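Local coordinates for sterol regulatory element-binding protein cleavage-activating protein (Schizosaccharomyces pombe, PDB 4YHC), which escorts the transcription factor precursor sre1 for processing at low sterol or low oxygen levels, and is represented here by its WD40 domain, at residues 181-185 with 186-190; 261-265 with 266-270; 451-455 with 456-460. The protein carries 9 engineered substitutions. All blocks are in the same frame, centred on the assembly; numbering follows the deposited sequence.

Contact 1 (181-185 with 186-190); sequences IVSPT and ANRIA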
loop_
_atom_site.group_PDB
_atom_site.type_symbol
_atom_site.label_atom_id
_atom_site.label_comp_id
_atom_site.label_asym_id
_atom_site.label_seq_id
_atom_site.Cartn_x
_atom_site.Cartn_y
_atom_site.Cartn_z
ATOM N N ILE A 181 9.725 -3.363 -6.677
ATOM C CA ILE A 181 10.638 -3.239 -5.577
ATOM C C ILE A 181 11.823 -2.327 -5.953
ATOM O O ILE A 181 12.710 -2.737 -6.714
ATOM C CB ILE A 181 11.149 -4.633 -5.285
ATOM C CG1 ILE A 181 9.903 -5.564 -5.167
ATOM C CG2 ILE A 181 12.055 -4.651 -4.080
ATOM C CD1 ILE A 181 10.062 -6.752 -4.321
ATOM N N VAL A 182 11.809 -1.122 -5.415
ATOM C CA VAL A 182 12.839 -0.087 -5.627
ATOM C C VAL A 182 13.750 -0.310 -4.457
ATOM O O VAL A 182 13.472 0.110 -3.373
ATOM C CB VAL A 182 12.192 1.307 -5.601
ATOM C CG1 VAL A 182 13.237 2.437 -5.752
ATOM C CG2 VAL A 182 11.188 1.393 -6.700
ATOM N N SER A 183 14.790 -1.085 -4.641
ATOM C CA SER A 183 15.554 -1.523 -3.492
ATOM C C SER A 183 16.865 -0.722 -3.439
ATOM O O SER A 183 17.158 -0.057 -4.387
ATOM C CB SER A 183 15.826 -3.012 -3.604
ATOM O OG SER A 183 17.154 -3.287 -4.053
ATOM N N PRO A 184 17.670 -0.848 -2.359
ATOM C CA PRO A 184 18.984 -0.162 -2.393
ATOM C C PRO A 184 19.970 -0.741 -3.423
ATOM O O PRO A 184 20.899 -0.063 -3.846
ATOM C CB PRO A 184 19.484 -0.326 -0.966
ATOM C CG PRO A 184 18.247 -0.500 -0.135
ATOM C CD PRO A 184 17.424 -1.416 -1.027
ATOM N N THR A 185 19.714 -1.944 -3.913
ATOM C CA THR A 185 20.634 -2.620 -4.820
ATOM C C THR A 185 20.148 -2.461 -6.249
ATOM O O THR A 185 20.953 -2.279 -7.153
ATOM C CB THR A 185 20.826 -4.086 -4.370
ATOM O OG1 THR A 185 21.516 -4.095 -3.109
ATOM C CG2 THR A 185 21.620 -4.905 -5.382
ATOM N N ALA A 186 18.847 -2.520 -6.474
ATOM C CA ALA A 186 18.316 -2.502 -7.850
ATOM C C ALA A 186 16.838 -2.157 -7.911
ATOM O O ALA A 186 16.116 -2.254 -6.897
ATOM C CB ALA A 186 18.542 -3.838 -8.503
ATOM N N ASN A 187 16.390 -1.695 -9.081
ATOM C CA ASN A 187 14.980 -1.647 -9.403
ATOM C C ASN A 187 14.534 -2.995 -9.865
ATOM O O ASN A 187 15.209 -3.616 -10.641
ATOM C CB ASN A 187 14.710 -0.621 -10.468
ATOM C CG ASN A 187 14.908 0.785 -9.962
ATOM O OD1 ASN A 187 14.945 1.019 -8.742
ATOM N ND2 ASN A 187 14.879 1.757 -10.893
ATOM N N ARG A 188 13.428 -3.476 -9.317
ATOM C CA ARG A 188 12.945 -4.816 -9.615
ATOM C C ARG A 188 11.472 -4.801 -9.870
ATOM O O ARG A 188 10.754 -3.991 -9.301
ATOM C CB ARG A 188 13.238 -5.731 -8.459
ATOM C CG ARG A 188 14.650 -5.772 -7.980
ATOM C CD ARG A 188 14.851 -6.936 -7.015
ATOM N NE ARG A 188 15.984 -6.754 -6.090
ATOM C CZ ARG A 188 17.270 -7.054 -6.359
ATOM N NH1 ARG A 188 18.231 -6.816 -5.477
ATOM N NH2 ARG A 188 17.606 -7.535 -7.523
ATOM N N ILE A 189 11.016 -5.629 -10.805
ATOM C CA ILE A 189 9.590 -5.857 -11.019
ATOM C C ILE A 189 9.313 -7.331 -10.855
ATOM O O ILE A 189 9.914 -8.172 -11.579
ATOM C CB ILE A 189 9.161 -5.465 -12.435
ATOM C CG1 ILE A 189 9.593 -4.047 -12.745
ATOM C CG2 ILE A 189 7.673 -5.606 -12.602
ATOM C CD1 ILE A 189 8.783 -2.989 -12.016
ATOM N N ALA A 190 8.378 -7.660 -9.969
ATOM C CA ALA A 190 8.102 -9.067 -9.623
ATOM C C ALA A 190 6.681 -9.374 -10.030
ATOM O O ALA A 190 5.793 -8.561 -9.763
ATOM C CB ALA A 190 8.278 -9.290 -8.124
HETATM O O HOH W 1 16.755 1.434 -6.839
#
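Ile181 and Arg188 pair across the end of a beta hairpin made by strands 175-182 and 187-193, the first two strands of a four-stranded antiparallel blade of the WD40 propeller, within the predicted WD 4 repeat. They form an antiparallel hydrogen-bonded pair, in which Arg188 N reaches Ile181 O at 2.8 Å and Ile181 N returns a nearly straight bond to Arg188 O. The connection that follows is tightly wound. Ser183 N donates to Ala186 O at 2.9 Å, while the Ser183 hydroxyl turns back into the loop and accepts two amide hydrogens. One comes from Thr185 N, 2.9 Å from Ser183 OG, which makes an ST turn; the other comes from Ala186 N, 3.1 Å from the same oxygen. A Ser183 chi1 of 101°, well off a staggered value, accompanies this double grip.

On the buried face of Ile181 and Arg188, the Arg188 chain stays extended from CG to NE and carries its guanidinium back past Thr185, with Ala186 CB 3.9 Å above one face, toward the rim. A salt bridge from Arg188 NH1 to Asp234 fixes its end, and Arg188 NH2 binds a citrate, probably from the crystallisation liquor.

By contrast, the loop is exposed at Pro184. Val182 and Asn187 lie side by side on the other, partly exposed face, covered by strand 121-127, with Val182 CG1 3.7 Å from Asn187 OD1 and Asn187 ND2 held by Pro127 O. A water bridges the two segments, donating to Ser183 O at 2.9 Å and to Asn187 OD1 at 2.7 Å.

Contact 2 (261-265 with 266-270); sequences PPIKV and NTFSV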
loop_
_atom_site.group_PDB
_atom_site.type_symbol
_atom_site.label_atom_id
_atom_site.label_comp_id
_atom_site.label_asym_id
_atom_site.label_seq_id
_atom_site.Cartn_x
_atom_site.Cartn_y
_atom_site.Cartn_z
ATOM N N PRO A 261 -2.648 -20.076 7.707
ATOM C CA PRO A 261 -3.722 -20.807 7.029
ATOM C C PRO A 261 -3.829 -20.361 5.602
ATOM O O PRO A 261 -3.070 -19.446 5.165
ATOM C CB PRO A 261 -4.957 -20.436 7.841
ATOM C CG PRO A 261 -4.659 -19.135 8.426
ATOM C CD PRO A 261 -3.169 -19.059 8.660
ATOM N N PRO A 262 -4.716 -21.020 4.846
ATOM C CA PRO A 262 -4.853 -20.771 3.471
ATOM C C PRO A 262 -5.282 -19.336 3.243
ATOM O O PRO A 262 -6.142 -18.847 3.943
ATOM C CB PRO A 262 -5.981 -21.716 3.055
ATOM C CG PRO A 262 -5.950 -22.820 4.067
ATOM C CD PRO A 262 -5.566 -22.176 5.310
ATOM N N ILE A 263 -4.702 -18.711 2.239
ATOM C CA ILE A 263 -4.835 -17.253 2.007
ATOM C C ILE A 263 -5.578 -17.077 0.714
ATOM O O ILE A 263 -5.324 -17.747 -0.275
ATOM C CB ILE A 263 -3.433 -16.609 1.971
ATOM C CG1 ILE A 263 -2.903 -16.530 3.388
ATOM C CG2 ILE A 263 -3.407 -15.206 1.301
ATOM C CD1 ILE A 263 -1.420 -16.278 3.439
ATOM N N LYS A 264 -6.543 -16.197 0.708
ATOM C CA LYS A 264 -7.250 -15.863 -0.502
ATOM C C LYS A 264 -6.428 -15.098 -1.483
ATOM O O LYS A 264 -5.709 -14.194 -1.113
ATOM C CB LYS A 264 -8.488 -15.079 -0.129
ATOM C CG LYS A 264 -9.429 -14.914 -1.268
ATOM C CD LYS A 264 -10.789 -14.485 -0.727
ATOM C CE LYS A 264 -11.706 -14.028 -1.847
ATOM N NZ LYS A 264 -11.590 -15.038 -2.958
ATOM N N VAL A 265 -6.471 -15.494 -2.746
ATOM C CA VAL A 265 -5.672 -14.889 -3.738
ATOM C C VAL A 265 -5.784 -13.334 -3.732
ATOM O O VAL A 265 -6.816 -12.742 -3.511
ATOM C CB VAL A 265 -5.916 -15.497 -5.150
ATOM C CG1 VAL A 265 -7.352 -15.151 -5.585
ATOM C CG2 VAL A 265 -4.919 -14.859 -6.106
ATOM N N ASN A 266 -4.650 -12.690 -3.853
ATOM C CA ASN A 266 -4.566 -11.239 -3.872
ATOM C C ASN A 266 -5.065 -10.491 -2.685
ATOM O O ASN A 266 -5.560 -9.372 -2.809
ATOM C CB ASN A 266 -5.297 -10.723 -5.091
ATOM C CG ASN A 266 -4.336 -10.295 -6.138
ATOM O OD1 ASN A 266 -3.428 -9.455 -5.876
ATOM N ND2 ASN A 266 -4.491 -10.831 -7.315
ATOM N N THR A 267 -5.021 -11.080 -1.513
ATOM C CA THR A 267 -5.518 -10.328 -0.358
ATOM C C THR A 267 -4.492 -10.069 0.731
ATOM O O THR A 267 -4.892 -9.613 1.787
ATOM C CB THR A 267 -6.700 -11.053 0.289
ATOM O OG1 THR A 267 -6.229 -12.334 0.813
ATOM C CG2 THR A 267 -7.805 -11.304 -0.813
ATOM N N PHE A 268 -3.227 -10.369 0.467
ATOM C CA PHE A 268 -2.168 -10.374 1.423
ATOM C C PHE A 268 -1.351 -9.048 1.434
ATOM O O PHE A 268 -0.930 -8.574 0.394
ATOM C CB PHE A 268 -1.236 -11.540 1.091
ATOM C CG PHE A 268 -0.078 -11.734 2.065
ATOM C CD1 PHE A 268 -0.241 -12.421 3.247
ATOM C CD2 PHE A 268 1.187 -11.313 1.754
ATOM C CE1 PHE A 268 0.809 -12.641 4.113
ATOM C CE2 PHE A 268 2.249 -11.469 2.626
ATOM C CZ PHE A 268 2.067 -12.139 3.817
ATOM N N SER A 269 -1.085 -8.499 2.599
ATOM C CA SER A 269 -0.129 -7.397 2.692
ATOM C C SER A 269 0.688 -7.527 3.966
ATOM O O SER A 269 0.370 -8.375 4.865
ATOM C CB SER A 269 -0.829 -6.042 2.570
ATOM O OG SER A 269 -1.710 -5.915 3.613
ATOM N N VAL A 270 1.759 -6.718 4.034
ATOM C CA VAL A 270 2.686 -6.781 5.160
ATOM C C VAL A 270 2.993 -5.410 5.650
ATOM O O VAL A 270 3.190 -4.529 4.857
ATOM C CB VAL A 270 4.014 -7.448 4.772
ATOM C CG1 VAL A 270 5.008 -7.561 5.969
ATOM C CG2 VAL A 270 3.741 -8.777 4.138
#
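Thr267 OG1 donates to Lys264 O at 2.7 Å, the shorter of two bonds that this carbonyl accepts from the same residue. The second is the closing bond of a type II beta turn from Lys264 to Thr267; it runs from Thr267 N to Lys264 O over 3.2 Å and is weak, so the hydroxyl reinforces a turn whose backbone bond is poor. With chi1 at 64°, Thr267 OG1 sits between its own backbone N and carbonyl carbon, and from there it faces Lys264 while also accepting from Thr292 N. Asn266 takes the third position of the turn with a phi of 60°, the left-handed conformation this turn type requires.

Around the polar centre, the Thr267 methyl CG2 packs close to Val265 O, at 3.2 Å, and lies 4.0 Å from Lys264 CG. Further in, Ile263 CD1 comes obliquely upon the Phe268 ring and meets CD1 of that ring at 4.0 Å. Both of these side chains are buried, whereas Val265 and Asn266 at the turn's corner are exposed.

The turn lies in the connection from strand 253-259, the last of one four-stranded blade, to strand 269-278 of the next sheet. Phe268 N binds the Asp226 carboxylate, and the Phe268 ring meets Phe289 of strand 281-292 and touches Phe237 of strand 235-239, so Phe268, the residue after the turn, links the blade of strands 226-230 and 235-239 with the next sheet.

Contact 3 (451-455 with 456-460); sequences IVLGN and YVALV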
loop_
_atom_site.group_PDB
_atom_site.type_symbol
_atom_site.label_atom_id
_atom_site.label_comp_id
_atom_site.label_asym_id
_atom_site.label_seq_id
_atom_site.Cartn_x
_atom_site.Cartn_y
_atom_site.Cartn_z
ATOM N N ILE A 451 -10.451 5.595 4.872
ATOM C CA ILE A 451 -11.549 4.653 4.666
ATOM C C ILE A 451 -12.592 5.380 3.792
ATOM O O ILE A 451 -13.124 6.391 4.179
ATOM C CB ILE A 451 -12.214 4.215 5.981
ATOM C CG1 ILE A 451 -11.196 3.436 6.803
ATOM C CG2 ILE A 451 -13.393 3.278 5.683
ATOM C CD1 ILE A 451 -11.690 2.995 8.170
ATOM N N VAL A 452 -12.913 4.806 2.633
ATOM C CA VAL A 452 -13.940 5.369 1.750
ATOM C C VAL A 452 -15.332 5.107 2.333
ATOM O O VAL A 452 -15.656 3.997 2.783
ATOM C CB VAL A 452 -13.836 4.794 0.327
ATOM C CG1 VAL A 452 -15.040 5.150 -0.553
ATOM C CG2 VAL A 452 -12.573 5.325 -0.358
ATOM N N LEU A 453 -16.153 6.135 2.299
ATOM C CA LEU A 453 -17.561 6.054 2.734
ATOM C C LEU A 453 -18.400 6.552 1.589
ATOM O O LEU A 453 -18.688 7.756 1.503
ATOM C CB LEU A 453 -17.746 6.972 3.938
ATOM C CG LEU A 453 -17.544 6.385 5.326
ATOM C CD1 LEU A 453 -16.839 5.060 5.450
ATOM C CD2 LEU A 453 -16.980 7.422 6.315
ATOM N N GLY A 454 -18.695 5.675 0.621
ATOM C CA GLY A 454 -19.367 6.171 -0.596
ATOM C C GLY A 454 -18.598 7.148 -1.450
ATOM O O GLY A 454 -17.604 6.786 -2.082
ATOM N N ASN A 455 -19.021 8.403 -1.472
ATOM C CA ASN A 455 -18.293 9.395 -2.220
ATOM C C ASN A 455 -17.445 10.292 -1.355
ATOM O O ASN A 455 -16.927 11.252 -1.836
ATOM C CB ASN A 455 -19.235 10.215 -3.086
ATOM C CG ASN A 455 -20.350 10.811 -2.308
ATOM O OD1 ASN A 455 -20.913 10.159 -1.430
ATOM N ND2 ASN A 455 -20.632 12.078 -2.559
ATOM N N TYR A 456 -17.283 9.938 -0.083
ATOM C CA TYR A 456 -16.446 10.675 0.839
ATOM C C TYR A 456 -15.288 9.800 1.262
ATOM O O TYR A 456 -15.358 8.593 1.108
ATOM C CB TYR A 456 -17.242 11.023 2.090
ATOM C CG TYR A 456 -18.432 11.928 1.773
ATOM C CD1 TYR A 456 -19.676 11.377 1.441
ATOM C CD2 TYR A 456 -18.319 13.331 1.814
ATOM C CE1 TYR A 456 -20.779 12.191 1.128
ATOM C CE2 TYR A 456 -19.447 14.160 1.537
ATOM C CZ TYR A 456 -20.673 13.571 1.175
ATOM O OH TYR A 456 -21.839 14.285 0.870
ATOM N N VAL A 457 -14.277 10.419 1.853
ATOM C CA VAL A 457 -13.278 9.698 2.589
ATOM C C VAL A 457 -13.092 10.193 4.038
ATOM O O VAL A 457 -13.054 11.388 4.275
ATOM C CB VAL A 457 -11.948 9.413 1.791
ATOM C CG1 VAL A 457 -11.858 10.032 0.395
ATOM C CG2 VAL A 457 -10.699 9.426 2.629
ATOM N N ALA A 458 -12.968 9.226 4.931
ATOM C CA ALA A 458 -12.687 9.475 6.321
ATOM C C ALA A 458 -11.273 9.079 6.571
ATOM O O ALA A 458 -10.881 7.984 6.187
ATOM C CB ALA A 458 -13.547 8.613 7.247
ATOM N N LEU A 459 -10.595 9.921 7.317
ATOM C CA LEU A 459 -9.304 9.643 7.903
ATOM C C LEU A 459 -9.522 9.277 9.353
ATOM O O LEU A 459 -10.240 10.000 10.105
ATOM C CB LEU A 459 -8.452 10.897 7.792
ATOM C CG LEU A 459 -7.527 11.131 6.603
ATOM C CD1 LEU A 459 -7.807 10.367 5.348
ATOM C CD2 LEU A 459 -7.297 12.625 6.327
ATOM N N VAL A 460 -8.888 8.186 9.752
ATOM C CA VAL A 460 -8.982 7.628 11.107
ATOM C C VAL A 460 -7.600 7.292 11.556
ATOM O O VAL A 460 -6.859 6.567 10.854
ATOM C CB VAL A 460 -9.813 6.321 11.114
ATOM C CG1 VAL A 460 -10.019 5.753 12.515
ATOM C CG2 VAL A 460 -11.203 6.569 10.476
HETATM O O HOH W 2 -23.150 13.440 -1.456
#
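Tyr456 ends the type II' beta turn that starts at Leu453, with Gly454 and Asn455 at its corner, joining strands 448-453 and 456-462 in a beta hairpin; its side chain lies alongside that of Asn455, pointing the same way. Its CB lies 3.6 Å from Leu453 O, which meets the ring at its edge, in plane; the backbone bond from Tyr456 N to this same oxygen closes the turn. From CG the ring passes the Asn455 carbonyl carbon. Farther out, CD1 and CE1 approach Asn455 OD1, CE1 at 3.3 Å, with amide and ring planes 61° apart. CZ lies 4.0 Å from Asn455 ND2. At the tip, Tyr456 OH shares a water with Asn455 ND2, at 2.8 Å from the hydroxyl. Asn455 ND2 is also bonded to His29 O, which anchors the amide beside the ring. With the ring cut back to an alanine, the Asn455 amide is likely to lose its aromatic neighbour and the water one of its partners. On the same face, Leu453 CD2 rests 3.8 Å from Ala458 CB. The two strands are the middle pair of a four-stranded blade; N-terminal strand 20-24 flanks 456-462 and strand 441-445 flanks 448-453, the closure familiar from WD40 propellers.

From the N terminus, strand 20-24 comes early in the chain and pairs with strand 456-462 near the C terminus. Contact 1 then closes a hairpin loop at the start of one blade. Contact 2 follows as a turn between blades, and its Asn266 makes weak hydrogen bonds to Ile176 and Lys177, in the first strand of the contact 1 hairpin, although the two contacts themselves stay about 10 Å apart at their nearest atoms. Contact 3 closes the final hairpin and completes the blade begun by strand 20-24. The three come in series, none nesting or crossing, and contacts 1 and 3 lie on opposite sides of the domain centre, about 32 Å apart between centres.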